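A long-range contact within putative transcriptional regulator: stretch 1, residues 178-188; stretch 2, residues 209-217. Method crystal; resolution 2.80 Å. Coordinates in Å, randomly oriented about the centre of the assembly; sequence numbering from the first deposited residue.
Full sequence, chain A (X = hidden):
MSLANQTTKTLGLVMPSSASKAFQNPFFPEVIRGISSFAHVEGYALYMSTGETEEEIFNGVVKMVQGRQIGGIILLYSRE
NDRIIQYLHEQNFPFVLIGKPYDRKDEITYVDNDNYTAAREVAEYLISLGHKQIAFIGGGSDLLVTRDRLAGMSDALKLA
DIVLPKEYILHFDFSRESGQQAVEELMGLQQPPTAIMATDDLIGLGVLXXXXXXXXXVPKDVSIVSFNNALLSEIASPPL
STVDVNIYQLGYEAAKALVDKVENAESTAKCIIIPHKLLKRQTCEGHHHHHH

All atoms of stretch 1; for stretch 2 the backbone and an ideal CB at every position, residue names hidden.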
# COMPACT_ATOMS: atom_id res chain seq x y z
N SER A 178 26.37 7.41 12.77
CA SER A 178 25.12 7.20 13.45
C SER A 178 25.03 5.76 13.94
O SER A 178 24.68 5.51 15.09
CB SER A 178 23.97 7.50 12.49
OG SER A 178 23.74 8.90 12.41
N GLY A 179 25.36 4.83 13.06
CA GLY A 179 25.44 3.42 13.39
C GLY A 179 26.40 3.13 14.53
O GLY A 179 26.14 2.23 15.33
N GLN A 180 27.49 3.89 14.62
CA GLN A 180 28.46 3.69 15.68
C GLN A 180 27.99 4.21 17.03
O GLN A 180 28.31 3.62 18.06
CB GLN A 180 29.82 4.31 15.33
CG GLN A 180 30.54 3.59 14.21
CD GLN A 180 31.34 4.54 13.32
OE1 GLN A 180 31.70 5.65 13.73
NE2 GLN A 180 31.61 4.11 12.09
N GLN A 181 27.26 5.32 17.03
CA GLN A 181 26.81 5.90 18.29
C GLN A 181 25.65 5.07 18.82
O GLN A 181 25.50 4.87 20.03
CB GLN A 181 26.41 7.37 18.12
CG GLN A 181 27.50 8.27 17.52
CD GLN A 181 27.00 9.67 17.15
OE1 GLN A 181 26.81 9.98 15.97
NE2 GLN A 181 26.77 10.51 18.16
N ALA A 182 24.85 4.56 17.89
CA ALA A 182 23.77 3.65 18.22
C ALA A 182 24.30 2.42 18.95
O ALA A 182 23.76 2.02 20.00
CB ALA A 182 23.02 3.25 16.98
N VAL A 183 25.35 1.81 18.41
CA VAL A 183 25.94 0.64 19.02
C VAL A 183 26.47 1.01 20.38
O VAL A 183 26.32 0.26 21.32
CB VAL A 183 27.01 -0.01 18.12
CG1 VAL A 183 27.90 -0.94 18.89
CG2 VAL A 183 26.34 -0.79 16.99
N GLU A 184 27.07 2.18 20.51
CA GLU A 184 27.53 2.63 21.82
C GLU A 184 26.37 2.67 22.81
O GLU A 184 26.44 2.09 23.88
CB GLU A 184 28.20 4.00 21.73
CG GLU A 184 28.98 4.36 22.95
CD GLU A 184 30.34 3.72 22.95
OE1 GLU A 184 30.83 3.39 21.84
OE2 GLU A 184 30.93 3.54 24.04
N GLU A 185 25.29 3.34 22.42
CA GLU A 185 24.10 3.45 23.24
C GLU A 185 23.49 2.09 23.56
O GLU A 185 23.24 1.77 24.72
CB GLU A 185 23.08 4.29 22.50
CG GLU A 185 23.01 5.72 22.94
CD GLU A 185 21.57 6.21 23.02
OE1 GLU A 185 20.70 5.61 22.37
OE2 GLU A 185 21.32 7.19 23.75
N LEU A 186 23.24 1.30 22.53
CA LEU A 186 22.55 0.04 22.69
C LEU A 186 23.36 -0.99 23.45
O LEU A 186 22.91 -1.55 24.46
CB LEU A 186 22.14 -0.51 21.33
CG LEU A 186 20.93 0.15 20.68
CD1 LEU A 186 20.83 -0.35 19.27
CD2 LEU A 186 19.67 -0.14 21.47
N MSE A 187 24.58 -1.23 22.98
CA MSE A 187 25.47 -2.17 23.64
C MSE A 187 25.91 -1.70 25.03
O MSE A 187 26.45 -2.47 25.81
CB MSE A 187 26.65 -2.49 22.72
CG MSE A 187 26.50 -3.78 21.95
SE MSE A 187 24.68 -4.40 21.51
CE MSE A 187 24.97 -6.26 22.10
N GLY A 188 25.62 -0.44 25.35
CA GLY A 188 25.96 0.15 26.64
C GLY A 188 24.89 0.04 27.72
O GLY A 188 25.12 0.46 28.84
N UNK A 209 30.42 -2.31 11.88
CA UNK A 209 31.79 -2.06 12.22
C UNK A 209 31.90 -1.81 13.71
O UNK A 209 32.86 -2.22 14.35
CB UNK A 209 32.34 -0.88 11.42
N UNK A 210 30.89 -1.15 14.28
CA UNK A 210 30.98 -0.73 15.66
C UNK A 210 30.88 -1.95 16.55
O UNK A 210 31.59 -2.07 17.55
CB UNK A 210 29.89 0.29 16.00
N UNK A 211 30.01 -2.87 16.16
CA UNK A 211 29.78 -4.08 16.89
C UNK A 211 31.05 -4.93 16.83
O UNK A 211 31.39 -5.66 17.79
CB UNK A 211 28.57 -4.83 16.33
N UNK A 212 31.79 -4.81 15.74
CA UNK A 212 33.00 -5.58 15.57
C UNK A 212 34.16 -4.92 16.25
O UNK A 212 35.09 -5.60 16.68
CB UNK A 212 33.31 -5.78 14.09
N UNK A 213 34.15 -3.60 16.37
CA UNK A 213 35.22 -2.95 17.11
C UNK A 213 35.11 -3.36 18.58
O UNK A 213 36.10 -3.45 19.28
CB UNK A 213 35.16 -1.43 16.95
N UNK A 214 33.90 -3.66 19.04
CA UNK A 214 33.72 -4.03 20.44
C UNK A 214 33.94 -5.53 20.69
O UNK A 214 33.86 -5.99 21.84
CB UNK A 214 32.32 -3.63 20.90
N UNK A 215 34.23 -6.25 19.61
CA UNK A 215 34.56 -7.66 19.67
C UNK A 215 33.36 -8.57 19.60
O UNK A 215 33.46 -9.78 19.88
CB UNK A 215 35.34 -7.95 20.95
N UNK A 216 32.21 -8.02 19.24
CA UNK A 216 31.05 -8.88 18.98
C UNK A 216 31.16 -9.52 17.60
O UNK A 216 31.96 -9.11 16.75
CB UNK A 216 29.75 -8.08 19.09
N UNK A 217 30.33 -10.52 17.38
CA UNK A 217 30.34 -11.16 16.09
C UNK A 217 28.94 -11.14 15.57
O UNK A 217 28.00 -11.55 16.25
CB UNK A 217 30.89 -12.59 16.16

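Position 209 opens the visible part of a helix whose axis crosses helix 178-187 at 48°, with a closest approach of 8.8 Å. Its CA-to-CB bond points sideways, and the nearest atom of stretch 1 to an ideal CB is Q180 NE2, 5.1 Å away. That leaves room for many small or polar residues. The deposited residue is S209, which makes no close contact here and hydrogen-bonds through OG elsewhere in the structure.

Position 210 is the tightest point. Its CA lies 5.1 Å from the CA of Q180, and its CB points toward stretch 1. An ideal CB there already sits 3.6 Å from V183 CB, 3.7 Å from Q180 CA and 4.3 Å from G179 O, so the methyl is in contact before any further atom is added. The rule is a small side chain: alanine suits, and serine or glycine could be considered. The deposited A210 packs its CB 3.6 Å from V183 CB and 3.8 Å from Q180 CG, letting the helices approach closely at this point.

At 211 the bond points sideways, with an ideal CB 4.7 Å from V183 CG2. A branched or long apolar chain could bend from here toward the valine and the selenomethionine one turn further along stretch 1; leucine, isoleucine or methionine would all be reasonable. L211 does so: its CD1 lies 3.6 Å from V183 CG1 and 3.8 Å from M187 CG, bridging two successive turns of the facing helix.

Positions 212 and 213 are out of reach of stretch 1, which therefore sets no preference. They are S212 and K213.

Position 214 points toward stretch 1 again, but no atom of that stretch lies within 5.5 Å of its ideal CB. The gap calls for length, and the carboxylate of E184 offers a negative charge, so lysine or arginine fits best, with glutamine a neutral alternative. K214 is extended after chi1 (m, then t, t, t). Its CD passes 4.2 Å from V183 CG1, and its NZ forms a salt bridge with E184 OE1 at 3.3 Å. The aliphatic stem thus skirts the apolar patch while the charge is paired at its margin.

At 215 the backbone decides. Phi is 88° and psi 13°, and the helix ends in a Schellman motif; positive phi favours glycine, with asparagine a common second choice. G215 is deposited and does not touch stretch 1.

Position 216 points toward stretch 1 from beyond the helix end, again with nothing within 5.5 Å of its ideal CB. A large apolar group, aromatic or a long aliphatic, could span the distance to M187. F216 does: with chi1 in m, its CE2 comes 3.7 Å from M187 CG, and the SE of M187 lies 5.2 Å from the ring centroid, an oblique sulfur-aromatic approach.

Position 217 is out of reach, its choice unconstrained by this contact; the residue is V217.

Stretch 2 (209-217) SALSKKGFV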
# COMPACT_ATOMS: atom_id res chain seq x y z
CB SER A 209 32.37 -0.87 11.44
OG SER A 209 31.53 -0.53 10.36
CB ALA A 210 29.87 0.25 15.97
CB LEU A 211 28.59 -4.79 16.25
CG LEU A 211 27.38 -5.24 17.08
CD1 LEU A 211 27.05 -4.35 18.22
CD2 LEU A 211 26.19 -5.33 16.18
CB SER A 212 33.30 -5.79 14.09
OG SER A 212 32.46 -6.79 13.57
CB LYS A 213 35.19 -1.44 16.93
CG LYS A 213 36.51 -0.75 17.26
CD LYS A 213 36.34 0.78 17.37
CE LYS A 213 37.63 1.56 17.06
NZ LYS A 213 38.86 0.95 17.68
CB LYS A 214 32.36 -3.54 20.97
CG LYS A 214 32.28 -2.01 20.92
CD LYS A 214 31.07 -1.46 21.65
CE LYS A 214 31.29 -0.00 22.00
NZ LYS A 214 30.40 0.37 23.11
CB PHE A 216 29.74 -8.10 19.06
CG PHE A 216 29.43 -7.57 20.41
CD1 PHE A 216 28.70 -8.31 21.29
CD2 PHE A 216 29.88 -6.31 20.79
CE1 PHE A 216 28.41 -7.80 22.57
CE2 PHE A 216 29.62 -5.80 22.04
CZ PHE A 216 28.89 -6.52 22.93
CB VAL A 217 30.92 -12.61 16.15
CG1 VAL A 217 30.63 -13.36 14.87
CG2 VAL A 217 32.42 -12.55 16.35
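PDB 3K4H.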